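Local coordinates for p800 reaction center core protein (Heliobacterium modesticaldum, PDB 5V8K) that forms the homodimeric core of a photosynthetic reaction center, holding bacteriochlorophylls within the membrane and sharing in the binding of a [4Fe-4S] cluster, at residues 199-209 with 278-288; 375-385 with 454-465. All coordinates share one frame; numbering follows the deposited sequence.

How the contacts relate
Both contacts are buried and join helix segments that run nearly antiparallel in the predicted membrane-spanning part of the chain, yet they share no helix: contact 1 pairs helices 200-224 and 258-291, contact 2 helices 376-401 and 449-459. They lie on opposite sides of the chain's centre, with their own centres about 33 Å apart. Contact 1 is polar at the start of helix 200-224, where two acids meet an arginine and two histidines, and closes over glycines beside a bacteriochlorophyll. Contact 2 is mostly apolar, with two hydrogen bonds, one from a backbone N, and its closest approach involves the turn after helix 449-459, beside a calcium ion. Each includes a side chain that ligates a bacteriochlorophyll magnesium.

Contact 1. Residues 199-209 with 278-288; sequences DWEAVLSVSCQ and GVFHGAHFMLR. With GBF (Bacteriochlorophyll g), chain T.
A salt-bridge network at the N-terminal end of helix 200-224 ties it to the nearly antiparallel segment 278-288 of helix 258-291, with E201 a knob among H281, H284, F285 and R288. Extended, with CG anti to the backbone N (chi1 -164°), the E201 side chain lets OE1 take R288 NH2 at 2.7 Å on its anti lone pair and H284 ND1 on its syn one. R288 NE also donates to OE1, its guanidinium nearly coplanar with the carboxylate. E201 OE2 receives H281 ND1 at 2.8 Å in an almost straight bond in the imidazole plane. Were E201 an alanine, H281 ND1 and H284 ND1 would probably lose this acceptor and R288 would keep D199 as its remaining carboxylate here. D199 OD1 accepts from R288 NH2 at 2.9 Å and caps the helix at E201 N. CH-pi contacts put A202 CB over the F285 ring centre and L204 CD2 over that of H281. A202 CB also packs on CED of a bacteriochlorophyll; H281 NE2 ligates the magnesium of a second, making E201 a second-shell residue. Farther along, C208 CB lies 3.5 Å from G278 CA, and S205 OG donates to G278 O from above its carbonyl plane.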
loop_
_atom_site.group_PDB
_atom_site.type_symbol
_atom_site.label_atom_id
_atom_site.label_comp_id
_atom_site.label_asym_id
_atom_site.label_seq_id
_atom_site.Cartn_x
_atom_site.Cartn_y
_atom_site.Cartn_z
ATOM N N ASP A 199 -25.012 1.058 34.008
ATOM C CA ASP A 199 -24.059 0.370 33.145
ATOM C C ASP A 199 -22.760 1.157 33.036
ATOM O O ASP A 199 -22.746 2.284 32.524
ATOM C CB ASP A 199 -24.669 0.127 31.754
ATOM C CG ASP A 199 -24.076 -1.098 31.058
ATOM O OD1 ASP A 199 -22.857 -1.081 30.761
ATOM O OD2 ASP A 199 -24.831 -2.074 30.814
ATOM N N TRP A 200 -21.669 0.534 33.498
ATOM C CA TRP A 200 -20.334 1.119 33.399
ATOM C C TRP A 200 -19.934 1.379 31.946
ATOM O O TRP A 200 -19.179 2.313 31.667
ATOM C CB TRP A 200 -19.309 0.195 34.078
ATOM C CG TRP A 200 -19.261 -1.167 33.482
ATOM C CD1 TRP A 200 -19.921 -2.275 33.919
ATOM C CD2 TRP A 200 -18.527 -1.575 32.323
ATOM N NE1 TRP A 200 -19.649 -3.345 33.106
ATOM C CE2 TRP A 200 -18.806 -2.941 32.110
ATOM C CE3 TRP A 200 -17.672 -0.917 31.437
ATOM C CZ2 TRP A 200 -18.252 -3.661 31.061
ATOM C CZ3 TRP A 200 -17.124 -1.637 30.372
ATOM C CH2 TRP A 200 -17.422 -2.989 30.189
ATOM N N GLU A 201 -20.399 0.566 31.006
ATOM C CA GLU A 201 -19.975 0.808 29.636
ATOM C C GLU A 201 -20.631 2.065 29.067
ATOM O O GLU A 201 -20.040 2.735 28.221
ATOM C CB GLU A 201 -20.244 -0.413 28.752
ATOM C CG GLU A 201 -19.467 -0.366 27.433
ATOM C CD GLU A 201 -19.458 -1.658 26.632
ATOM O OE1 GLU A 201 -20.381 -2.493 26.802
ATOM O OE2 GLU A 201 -18.524 -1.826 25.799
ATOM N N ALA A 202 -21.815 2.443 29.544
ATOM C CA ALA A 202 -22.410 3.678 29.043
ATOM C C ALA A 202 -21.613 4.882 29.518
ATOM O O ALA A 202 -21.298 5.776 28.723
ATOM C CB ALA A 202 -23.874 3.800 29.460
ATOM N N VAL A 203 -21.284 4.921 30.813
ATOM C CA VAL A 203 -20.431 5.985 31.360
ATOM C C VAL A 203 -19.100 6.025 30.623
ATOM O O VAL A 203 -18.643 7.082 30.186
ATOM C CB VAL A 203 -20.229 5.791 32.868
ATOM C CG1 VAL A 203 -19.247 6.835 33.429
ATOM C CG2 VAL A 203 -21.592 5.944 33.585
ATOM N N LEU A 204 -18.473 4.866 30.460
ATOM C CA LEU A 204 -17.175 4.812 29.818
ATOM C C LEU A 204 -17.246 5.376 28.412
ATOM O O LEU A 204 -16.376 6.165 28.008
ATOM C CB LEU A 204 -16.679 3.374 29.804
ATOM C CG LEU A 204 -15.441 3.163 28.926
ATOM C CD1 LEU A 204 -14.276 3.961 29.466
ATOM C CD2 LEU A 204 -15.086 1.708 28.863
ATOM N N SER A 205 -18.290 4.997 27.658
ATOM C CA SER A 205 -18.450 5.475 26.294
ATOM C C SER A 205 -18.511 6.991 26.253
ATOM O O SER A 205 -17.834 7.633 25.443
ATOM C CB SER A 205 -19.718 4.872 25.682
ATOM O OG SER A 205 -20.013 5.494 24.430
ATOM N N VAL A 206 -19.339 7.577 27.111
ATOM C CA VAL A 206 -19.512 9.018 27.113
ATOM C C VAL A 206 -18.208 9.719 27.479
ATOM O O VAL A 206 -17.844 10.741 26.871
ATOM C CB VAL A 206 -20.665 9.385 28.056
ATOM C CG1 VAL A 206 -20.725 10.854 28.312
ATOM C CG2 VAL A 206 -21.936 8.952 27.431
ATOM N N SER A 207 -17.465 9.174 28.452
ATOM C CA SER A 207 -16.181 9.775 28.807
ATOM C C SER A 207 -15.243 9.821 27.602
ATOM O O SER A 207 -14.582 10.842 27.351
ATOM C CB SER A 207 -15.514 9.017 29.953
ATOM O OG SER A 207 -16.222 9.196 31.178
ATOM N N CYS A 208 -15.154 8.710 26.859
ATOM C CA CYS A 208 -14.295 8.678 25.684
ATOM C C CYS A 208 -14.746 9.686 24.642
ATOM O O CYS A 208 -13.925 10.393 24.057
ATOM C CB CYS A 208 -14.257 7.279 25.067
ATOM S SG CYS A 208 -13.451 6.057 26.091
ATOM N N GLN A 209 -16.047 9.737 24.371
ATOM C CA GLN A 209 -16.542 10.605 23.313
ATOM C C GLN A 209 -16.314 12.073 23.652
ATOM O O GLN A 209 -15.876 12.852 22.805
ATOM C CB GLN A 209 -18.026 10.335 23.072
ATOM C CG GLN A 209 -18.353 8.900 22.678
ATOM C CD GLN A 209 -19.768 8.769 22.323
ATOM O OE1 GLN A 209 -20.219 9.470 21.451
ATOM N NE2 GLN A 209 -20.513 7.897 23.007
ATOM N N GLY A 278 -14.725 5.256 21.650
ATOM C CA GLY A 278 -15.852 5.592 22.503
ATOM C C GLY A 278 -17.178 5.219 21.874
ATOM O O GLY A 278 -18.072 4.678 22.542
ATOM N N VAL A 279 -17.333 5.512 20.584
ATOM C CA VAL A 279 -18.557 5.138 19.880
ATOM C C VAL A 279 -18.699 3.619 19.834
ATOM O O VAL A 279 -19.807 3.085 19.970
ATOM C CB VAL A 279 -18.571 5.777 18.476
ATOM C CG1 VAL A 279 -19.726 5.240 17.616
ATOM C CG2 VAL A 279 -18.705 7.291 18.633
ATOM N N PHE A 280 -17.588 2.896 19.659
ATOM C CA PHE A 280 -17.658 1.439 19.706
ATOM C C PHE A 280 -18.230 0.954 21.041
ATOM O O PHE A 280 -19.075 0.055 21.068
ATOM C CB PHE A 280 -16.278 0.827 19.462
ATOM C CG PHE A 280 -16.161 -0.576 20.002
ATOM C CD1 PHE A 280 -16.660 -1.656 19.292
ATOM C CD2 PHE A 280 -15.604 -0.796 21.243
ATOM C CE1 PHE A 280 -16.583 -2.940 19.810
ATOM C CE2 PHE A 280 -15.525 -2.068 21.766
ATOM C CZ PHE A 280 -16.019 -3.145 21.053
ATOM N N HIS A 281 -17.786 1.537 22.162
ATOM C CA HIS A 281 -18.323 1.130 23.462
ATOM C C HIS A 281 -19.800 1.476 23.621
ATOM O O HIS A 281 -20.549 0.721 24.244
ATOM C CB HIS A 281 -17.523 1.765 24.585
ATOM C CG HIS A 281 -16.276 1.021 24.887
ATOM N ND1 HIS A 281 -16.292 -0.280 25.336
ATOM C CD2 HIS A 281 -14.976 1.366 24.758
ATOM C CE1 HIS A 281 -15.053 -0.706 25.470
ATOM N NE2 HIS A 281 -14.236 0.278 25.130
ATOM N N GLY A 282 -20.224 2.643 23.151
ATOM C CA GLY A 282 -21.624 2.982 23.279
ATOM C C GLY A 282 -22.478 2.034 22.460
ATOM O O GLY A 282 -23.495 1.528 22.929
ATOM N N ALA A 283 -22.036 1.758 21.233
ATOM C CA ALA A 283 -22.718 0.809 20.362
ATOM C C ALA A 283 -22.741 -0.581 20.980
ATOM O O ALA A 283 -23.742 -1.299 20.884
ATOM C CB ALA A 283 -22.018 0.774 18.988
ATOM N N HIS A 284 -21.636 -0.997 21.585
ATOM C CA HIS A 284 -21.604 -2.304 22.226
ATOM C C HIS A 284 -22.563 -2.352 23.407
ATOM O O HIS A 284 -23.230 -3.368 23.639
ATOM C CB HIS A 284 -20.182 -2.647 22.679
ATOM C CG HIS A 284 -20.089 -3.990 23.302
ATOM N ND1 HIS A 284 -19.905 -4.164 24.655
ATOM C CD2 HIS A 284 -20.231 -5.227 22.775
ATOM C CE1 HIS A 284 -19.915 -5.456 24.932
ATOM N NE2 HIS A 284 -20.123 -6.123 23.813
ATOM N N PHE A 285 -22.644 -1.268 24.172
ATOM C CA PHE A 285 -23.641 -1.192 25.236
ATOM C C PHE A 285 -25.054 -1.316 24.667
ATOM O O PHE A 285 -25.880 -2.092 25.177
ATOM C CB PHE A 285 -23.453 0.113 26.024
ATOM C CG PHE A 285 -24.698 0.575 26.767
ATOM C CD1 PHE A 285 -25.077 0.005 27.977
ATOM C CD2 PHE A 285 -25.464 1.611 26.254
ATOM C CE1 PHE A 285 -26.244 0.457 28.641
ATOM C CE2 PHE A 285 -26.599 2.066 26.907
ATOM C CZ PHE A 285 -26.997 1.488 28.093
ATOM N N MET A 286 -25.346 -0.585 23.586
ATOM C CA MET A 286 -26.677 -0.682 22.990
ATOM C C MET A 286 -26.964 -2.095 22.523
ATOM O O MET A 286 -28.078 -2.600 22.687
ATOM C CB MET A 286 -26.812 0.282 21.816
ATOM C CG MET A 286 -26.766 1.714 22.228
ATOM S SD MET A 286 -26.235 2.679 20.821
ATOM C CE MET A 286 -27.237 4.084 21.049
ATOM N N LEU A 287 -25.971 -2.744 21.930
ATOM C CA LEU A 287 -26.175 -4.085 21.420
ATOM C C LEU A 287 -26.473 -5.056 22.550
ATOM O O LEU A 287 -27.312 -5.956 22.395
ATOM C CB LEU A 287 -24.943 -4.512 20.627
ATOM C CG LEU A 287 -25.053 -5.810 19.860
ATOM C CD1 LEU A 287 -26.163 -5.695 18.774
ATOM C CD2 LEU A 287 -23.710 -6.167 19.207
ATOM N N ARG A 288 -25.828 -4.875 23.713
ATOM C CA ARG A 288 -26.157 -5.713 24.866
ATOM C C ARG A 288 -27.570 -5.435 25.353
ATOM O O ARG A 288 -28.279 -6.361 25.767
ATOM C CB ARG A 288 -25.143 -5.512 25.990
ATOM C CG ARG A 288 -23.782 -6.110 25.642
ATOM C CD ARG A 288 -22.836 -6.160 26.831
ATOM N NE ARG A 288 -22.378 -4.828 27.264
ATOM C CZ ARG A 288 -22.807 -4.184 28.351
ATOM N NH1 ARG A 288 -23.706 -4.728 29.150
ATOM N NH2 ARG A 288 -22.328 -2.990 28.648
HETATM MG MG GBF T . -22.126 10.311 20.652
HETATM C CHA GBF T . -24.300 8.740 22.914
HETATM C CHB GBF T . -22.599 7.802 18.551
HETATM C CHC GBF T . -20.474 12.315 18.441
HETATM C CHD GBF T . -21.859 12.976 23.098
HETATM N NA GBF T . -23.205 8.654 20.706
HETATM C C1A GBF T . -24.054 8.114 21.583
HETATM C C2A GBF T . -24.890 6.948 21.190
HETATM C C3A GBF T . -23.936 6.453 20.097
HETATM C C4A GBF T . -23.199 7.713 19.767
HETATM C CMA GBF T . -22.960 5.380 20.565
HETATM C CAA GBF T . -26.319 7.357 20.758
HETATM C CBA GBF T . -26.374 8.153 19.455
HETATM C CGA GBF T . -27.824 8.406 19.100
HETATM O O1A GBF T . -28.628 7.480 19.100
HETATM O O2A GBF T . -28.062 9.535 18.218
HETATM N NB GBF T . -21.749 10.151 18.650
HETATM C C1B GBF T . -21.869 8.976 17.985
HETATM C C2B GBF T . -21.389 9.160 16.710
HETATM C C3B GBF T . -20.816 10.419 16.678
HETATM C C4B GBF T . -20.950 10.976 17.972
HETATM C CMB GBF T . -21.487 8.164 15.574
HETATM C CAB GBF T . -20.241 10.931 15.427
HETATM C CBB GBF T . -19.939 12.172 15.115
HETATM N NC GBF T . -21.372 12.211 20.774
HETATM C C1C GBF T . -20.706 12.843 19.812
HETATM C C2C GBF T . -20.027 14.160 19.968
HETATM C C3C GBF T . -20.564 14.237 21.318
HETATM C C4C GBF T . -21.274 13.129 21.762
HETATM C CMC GBF T . -18.494 13.936 20.008
HETATM C CAC GBF T . -20.288 15.416 22.163
HETATM C CBC GBF T . -19.512 16.589 21.617
HETATM N ND GBF T . -22.828 10.850 22.467
HETATM C C1D GBF T . -22.691 11.799 23.391
HETATM C C2D GBF T . -23.423 11.677 24.836
HETATM C C3D GBF T . -23.990 10.459 24.444
HETATM C C4D GBF T . -23.667 9.966 23.142
HETATM C CMD GBF T . -23.506 12.509 26.062
HETATM C CAD GBF T . -24.983 9.525 25.019
HETATM O OBD GBF T . -25.448 9.387 26.199
HETATM C CBD GBF T . -25.096 8.337 24.098
HETATM C CGD GBF T . -24.505 7.069 24.646
HETATM O O1D GBF T . -23.338 6.758 24.482
HETATM O O2D GBF T . -25.298 6.159 25.416
HETATM C CED GBF T . -24.665 5.649 26.590
HETATM C C1 GBF T . -29.223 9.673 17.403
HETATM C C2 GBF T . -28.794 10.505 16.220
HETATM C C3 GBF T . -28.659 11.838 16.291
HETATM C C4 GBF T . -28.947 12.585 17.558
HETATM C C5 GBF T . -28.203 12.607 15.070
#

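Contact 2. Residues 375-385 with 454-465. With CA (calcium ion), chain B; GBF (Bacteriochlorophyll g), chain Z.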
loop_
_atom_site.group_PDB
_atom_site.type_symbol
_atom_site.label_atom_id
_atom_site.label_comp_id
_atom_site.label_asym_id
_atom_site.label_seq_id
_atom_site.Cartn_x
_atom_site.Cartn_y
_atom_site.Cartn_z
ATOM N N SER A 375 -7.632 30.900 1.194
ATOM C CA SER A 375 -7.433 30.741 -0.237
ATOM C C SER A 375 -8.018 29.391 -0.673
ATOM O O SER A 375 -8.640 28.674 0.119
ATOM C CB SER A 375 -5.947 30.821 -0.554
ATOM O OG SER A 375 -5.328 29.618 -0.102
ATOM N N ILE A 376 -7.748 29.016 -1.928
ATOM C CA ILE A 376 -8.161 27.707 -2.423
ATOM C C ILE A 376 -7.577 26.607 -1.560
ATOM O O ILE A 376 -8.168 25.523 -1.448
ATOM C CB ILE A 376 -7.792 27.551 -3.920
ATOM C CG1 ILE A 376 -8.244 26.201 -4.484
ATOM C CG2 ILE A 376 -6.322 27.697 -4.158
ATOM C CD1 ILE A 376 -9.768 26.114 -4.607
ATOM N N SER A 377 -6.425 26.862 -0.922
ATOM C CA SER A 377 -5.793 25.853 -0.058
ATOM C C SER A 377 -6.684 25.518 1.131
ATOM O O SER A 377 -6.937 24.349 1.411
ATOM C CB SER A 377 -4.410 26.322 0.443
ATOM O OG SER A 377 -3.757 25.312 1.215
ATOM N N GLU A 378 -7.162 26.535 1.844
ATOM C CA GLU A 378 -8.137 26.323 2.914
ATOM C C GLU A 378 -9.474 25.758 2.396
ATOM O O GLU A 378 -10.055 24.867 3.024
ATOM C CB GLU A 378 -8.401 27.630 3.663
ATOM C CG GLU A 378 -7.383 27.987 4.674
ATOM C CD GLU A 378 -6.105 28.597 4.097
ATOM O OE1 GLU A 378 -6.151 29.165 2.958
ATOM O OE2 GLU A 378 -5.063 28.507 4.807
ATOM N N PHE A 379 -10.007 26.280 1.289
ATOM C CA PHE A 379 -11.281 25.759 0.785
ATOM C C PHE A 379 -11.196 24.256 0.525
ATOM O O PHE A 379 -12.012 23.481 1.044
ATOM C CB PHE A 379 -11.722 26.516 -0.479
ATOM C CG PHE A 379 -13.053 26.018 -1.052
ATOM C CD1 PHE A 379 -14.253 26.566 -0.628
ATOM C CD2 PHE A 379 -13.092 24.998 -1.988
ATOM C CE1 PHE A 379 -15.481 26.122 -1.138
ATOM C CE2 PHE A 379 -14.315 24.542 -2.514
ATOM C CZ PHE A 379 -15.510 25.102 -2.076
ATOM N N VAL A 380 -10.180 23.817 -0.232
ATOM C CA VAL A 380 -10.035 22.392 -0.525
ATOM C C VAL A 380 -9.758 21.599 0.759
ATOM O O VAL A 380 -10.362 20.545 1.000
ATOM C CB VAL A 380 -8.938 22.170 -1.578
ATOM C CG1 VAL A 380 -8.590 20.657 -1.755
ATOM C CG2 VAL A 380 -9.345 22.781 -2.876
ATOM N N ALA A 381 -8.832 22.082 1.600
ATOM C CA ALA A 381 -8.433 21.289 2.758
ATOM C C ALA A 381 -9.596 21.104 3.724
ATOM O O ALA A 381 -9.816 20.011 4.258
ATOM C CB ALA A 381 -7.257 21.958 3.473
ATOM N N ALA A 382 -10.356 22.162 3.959
ATOM C CA ALA A 382 -11.475 22.062 4.877
ATOM C C ALA A 382 -12.586 21.155 4.332
ATOM O O ALA A 382 -13.190 20.383 5.086
ATOM C CB ALA A 382 -12.002 23.460 5.182
ATOM N N HIS A 383 -12.857 21.198 3.030
ATOM C CA HIS A 383 -13.853 20.266 2.501
ATOM C C HIS A 383 -13.336 18.838 2.459
ATOM O O HIS A 383 -14.129 17.904 2.573
ATOM C CB HIS A 383 -14.335 20.725 1.137
ATOM C CG HIS A 383 -15.201 21.928 1.219
ATOM N ND1 HIS A 383 -14.687 23.201 1.300
ATOM C CD2 HIS A 383 -16.544 22.052 1.308
ATOM C CE1 HIS A 383 -15.678 24.065 1.410
ATOM N NE2 HIS A 383 -16.818 23.396 1.380
ATOM N N ALA A 384 -12.026 18.632 2.325
ATOM C CA ALA A 384 -11.517 17.266 2.344
ATOM C C ALA A 384 -11.585 16.670 3.760
ATOM O O ALA A 384 -11.892 15.488 3.939
ATOM C CB ALA A 384 -10.086 17.245 1.806
ATOM N N ILE A 385 -11.311 17.488 4.767
ATOM C CA ILE A 385 -11.390 17.080 6.158
ATOM C C ILE A 385 -12.841 16.879 6.590
ATOM O O ILE A 385 -13.181 15.880 7.228
ATOM C CB ILE A 385 -10.676 18.129 7.031
ATOM C CG1 ILE A 385 -9.199 18.101 6.699
ATOM C CG2 ILE A 385 -10.905 17.906 8.532
ATOM C CD1 ILE A 385 -8.438 19.290 7.238
ATOM N N PRO A 454 -5.101 14.688 5.478
ATOM C CA PRO A 454 -5.268 16.068 5.018
ATOM C C PRO A 454 -5.076 17.105 6.118
ATOM O O PRO A 454 -4.617 18.218 5.847
ATOM C CB PRO A 454 -6.723 16.089 4.494
ATOM C CG PRO A 454 -7.150 14.730 4.483
ATOM C CD PRO A 454 -6.351 13.905 5.324
ATOM N N ALA A 455 -5.532 16.810 7.332
ATOM C CA ALA A 455 -5.327 17.729 8.439
ATOM C C ALA A 455 -3.835 17.950 8.678
ATOM O O ALA A 455 -3.385 19.090 8.793
ATOM C CB ALA A 455 -5.998 17.201 9.692
ATOM N N TRP A 456 -3.047 16.878 8.670
ATOM C CA TRP A 456 -1.613 17.014 8.884
ATOM C C TRP A 456 -0.952 17.790 7.750
ATOM O O TRP A 456 -0.168 18.725 7.993
ATOM C CB TRP A 456 -0.949 15.638 9.053
ATOM C CG TRP A 456 0.551 15.848 9.063
ATOM C CD1 TRP A 456 1.401 15.550 8.062
ATOM C CD2 TRP A 456 1.329 16.506 10.074
ATOM N NE1 TRP A 456 2.676 15.979 8.372
ATOM C CE2 TRP A 456 2.657 16.570 9.606
ATOM C CE3 TRP A 456 1.033 17.063 11.315
ATOM C CZ2 TRP A 456 3.704 17.156 10.360
ATOM C CZ3 TRP A 456 2.067 17.649 12.066
ATOM C CH2 TRP A 456 3.380 17.679 11.586
ATOM N N PHE A 457 -1.237 17.414 6.502
ATOM C CA PHE A 457 -0.662 18.131 5.371
ATOM C C PHE A 457 -1.006 19.612 5.442
ATOM O O PHE A 457 -0.134 20.459 5.239
ATOM C CB PHE A 457 -1.109 17.509 4.054
ATOM C CG PHE A 457 -0.575 16.104 3.825
ATOM C CD1 PHE A 457 0.749 15.780 4.084
ATOM C CD2 PHE A 457 -1.425 15.094 3.388
ATOM C CE1 PHE A 457 1.205 14.465 3.880
ATOM C CE2 PHE A 457 -0.979 13.838 3.171
ATOM C CZ PHE A 457 0.324 13.506 3.429
ATOM N N TYR A 458 -2.236 19.950 5.829
ATOM C CA TYR A 458 -2.582 21.362 5.960
ATOM C C TYR A 458 -1.762 22.032 7.061
ATOM O O TYR A 458 -1.179 23.111 6.861
ATOM C CB TYR A 458 -4.073 21.515 6.230
ATOM C CG TYR A 458 -4.459 22.936 6.487
ATOM C CD1 TYR A 458 -4.659 23.814 5.440
ATOM C CD2 TYR A 458 -4.634 23.408 7.765
ATOM C CE1 TYR A 458 -4.984 25.140 5.660
ATOM C CE2 TYR A 458 -4.983 24.729 7.998
ATOM C CZ TYR A 458 -5.130 25.600 6.937
ATOM O OH TYR A 458 -5.473 26.939 7.141
ATOM N N ILE A 459 -1.730 21.414 8.241
ATOM C CA ILE A 459 -1.105 22.031 9.406
ATOM C C ILE A 459 0.391 22.232 9.170
ATOM O O ILE A 459 0.972 23.215 9.618
ATOM C CB ILE A 459 -1.408 21.170 10.651
ATOM C CG1 ILE A 459 -2.835 21.451 11.129
ATOM C CG2 ILE A 459 -0.381 21.400 11.780
ATOM C CD1 ILE A 459 -3.344 20.417 12.127
ATOM N N ASP A 460 1.024 21.323 8.458
ATOM C CA ASP A 460 2.434 21.459 8.167
ATOM C C ASP A 460 2.717 22.369 6.974
ATOM O O ASP A 460 3.844 22.348 6.486
ATOM C CB ASP A 460 3.079 20.105 7.897
ATOM C CG ASP A 460 4.480 19.989 8.538
ATOM O OD1 ASP A 460 4.758 20.678 9.529
ATOM O OD2 ASP A 460 5.300 19.220 8.013
ATOM N N GLY A 461 1.753 23.143 6.483
ATOM C CA GLY A 461 2.054 24.136 5.462
ATOM C C GLY A 461 2.096 23.648 4.020
ATOM O O GLY A 461 2.626 24.365 3.167
ATOM N N CYS A 462 1.590 22.452 3.717
ATOM C CA CYS A 462 1.351 22.070 2.325
ATOM C C CYS A 462 0.387 23.027 1.627
ATOM O O CYS A 462 -0.576 23.524 2.221
ATOM C CB CYS A 462 0.762 20.672 2.206
ATOM S SG CYS A 462 1.895 19.400 2.542
ATOM N N TRP A 463 0.645 23.254 0.342
ATOM C CA TRP A 463 -0.356 23.840 -0.540
ATOM C C TRP A 463 -1.460 22.810 -0.783
ATOM O O TRP A 463 -1.202 21.708 -1.284
ATOM C CB TRP A 463 0.292 24.275 -1.854
ATOM C CG TRP A 463 -0.656 24.884 -2.861
ATOM C CD1 TRP A 463 -1.084 24.329 -4.039
ATOM C CD2 TRP A 463 -1.284 26.156 -2.771
ATOM N NE1 TRP A 463 -1.909 25.199 -4.696
ATOM C CE2 TRP A 463 -2.052 26.329 -3.939
ATOM C CE3 TRP A 463 -1.252 27.181 -1.823
ATOM C CZ2 TRP A 463 -2.792 27.456 -4.169
ATOM C CZ3 TRP A 463 -1.969 28.298 -2.058
ATOM C CH2 TRP A 463 -2.739 28.439 -3.225
ATOM N N MET A 464 -2.679 23.124 -0.370
ATOM C CA MET A 464 -3.752 22.155 -0.475
ATOM C C MET A 464 -4.685 22.455 -1.655
ATOM O O MET A 464 -5.735 21.822 -1.794
ATOM C CB MET A 464 -4.485 22.088 0.866
ATOM C CG MET A 464 -3.579 21.606 2.051
ATOM S SD MET A 464 -2.912 19.929 1.834
ATOM C CE MET A 464 -4.359 18.971 2.211
ATOM N N GLY A 465 -4.296 23.379 -2.528
ATOM C CA GLY A 465 -5.013 23.576 -3.770
ATOM C C GLY A 465 -4.730 22.550 -4.843
ATOM O O GLY A 465 -5.462 22.500 -5.837
HETATM CA CA CA B . 7.562 18.756 8.751
HETATM MG MG GBF Z . -18.873 23.895 2.631
HETATM C CHA GBF Z . -17.073 26.368 4.275
HETATM C CHB GBF Z . -18.380 21.792 5.086
HETATM C CHC GBF Z . -21.143 21.841 0.999
HETATM C CHD GBF Z . -19.613 26.411 0.160
HETATM N NA GBF Z . -17.912 24.032 4.319
HETATM C C1A GBF Z . -17.314 25.049 4.963
HETATM C C2A GBF Z . -16.395 24.656 6.071
HETATM C C3A GBF Z . -17.037 23.327 6.424
HETATM C C4A GBF Z . -17.811 23.019 5.183
HETATM C CMA GBF Z . -15.960 22.282 6.736
HETATM C CAA GBF Z . -16.292 25.586 7.291
HETATM C CBA GBF Z . -17.671 26.064 7.743
HETATM C CGA GBF Z . -17.521 27.182 8.749
HETATM O O1A GBF Z . -16.737 28.102 8.582
HETATM O O2A GBF Z . -18.512 27.311 9.798
HETATM N NB GBF Z . -19.622 22.036 2.989
HETATM C C1B GBF Z . -19.335 21.300 4.069
HETATM C C2B GBF Z . -20.059 20.121 4.035
HETATM C C3B GBF Z . -20.838 20.182 2.875
HETATM C C4B GBF Z . -20.523 21.393 2.254
HETATM C CMB GBF Z . -19.977 19.062 5.105
HETATM C CAB GBF Z . -21.824 19.214 2.339
HETATM C CBB GBF Z . -22.300 18.153 2.934
HETATM N NC GBF Z . -20.081 24.111 1.008
HETATM C C1C GBF Z . -20.884 23.197 0.477
HETATM C C2C GBF Z . -21.635 23.359 -0.789
HETATM C C3C GBF Z . -21.131 24.718 -0.888
HETATM C C4C GBF Z . -20.249 25.100 0.099
HETATM C CMC GBF Z . -20.954 22.442 -1.788
HETATM C CAC GBF Z . -21.484 25.623 -2.012
HETATM C CBC GBF Z . -22.446 25.213 -3.106
HETATM N ND GBF Z . -18.596 25.852 2.270
HETATM C C1D GBF Z . -18.766 26.735 1.293
HETATM C C2D GBF Z . -18.058 28.174 1.292
HETATM C C3D GBF Z . -17.440 27.827 2.497
HETATM C C4D GBF Z . -17.733 26.560 3.067
HETATM C CMD GBF Z . -18.046 29.341 0.357
HETATM C CAD GBF Z . -16.442 28.448 3.390
HETATM O OBD GBF Z . -15.946 29.621 3.504
HETATM C CBD GBF Z . -16.180 27.520 4.525
HETATM C CGD GBF Z . -14.752 27.082 4.528
HETATM O O1D GBF Z . -14.223 26.516 3.591
HETATM O O2D GBF Z . -13.933 27.355 5.662
HETATM C CED GBF Z . -12.542 27.056 5.521
HETATM C C1 GBF Z . -18.589 28.530 10.526
HETATM C C2 GBF Z . -19.244 28.321 11.877
HETATM C C3 GBF Z . -20.574 28.365 12.047
HETATM C C4 GBF Z . -21.514 28.613 10.907
HETATM C C5 GBF Z . -21.139 28.144 13.424
HETATM O O HOH W 1 6.762 19.839 10.877
HETATM O O HOH W 2 7.865 20.980 8.047
#
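S377 and M464 meet where the backbones come closest, their CA atoms 4.2 Å apart. A chi1 of -176° turns S377 OG away from its own N, where it accepts from M464 N at 2.9 Å, while its CB rests over one face of the W463 indole, toward the rim. I376 CG2 presses on the same indole, 3.5 Å from W463 CZ2; W463 NE1 is taken up by Y358. G465 fits here because a side chain on it would crowd I376 and strike the indole. A381 CB fills the gap between Y458 CD1 and M464 CB, 3.8 Å from each. This is the close-packed end, formed as helix 449-459 finishes in a Schellman motif, with G461 at positive phi, and the following chain folds back over the start of helix 376-401. That start carries a capping box: S375 OG accepts from S377 N, and E378 OE1 from S375 N. The bent E378 side chain leaves OE2 to take Y458 OH at 2.8 Å on its anti lone pair; N489 is a second partner of the hydroxyl. Looser is A384 CB, 4.5 Å from P454 CB, though I385 makes closer contact there, its CD1 reaching A455. Facing away from the contact, H383 NE2 binds a bacteriochlorophyll magnesium at 2.5 Å while ND1 donates to F379 O, which holds the ring. On the far side of the turn, still buried, D460 OD2 binds calcium at 2.4 Å beside Q509 and the backbone O of L597; D460 OD1 accepts from one of the two metal-bound waters and is salt-bridged to K261.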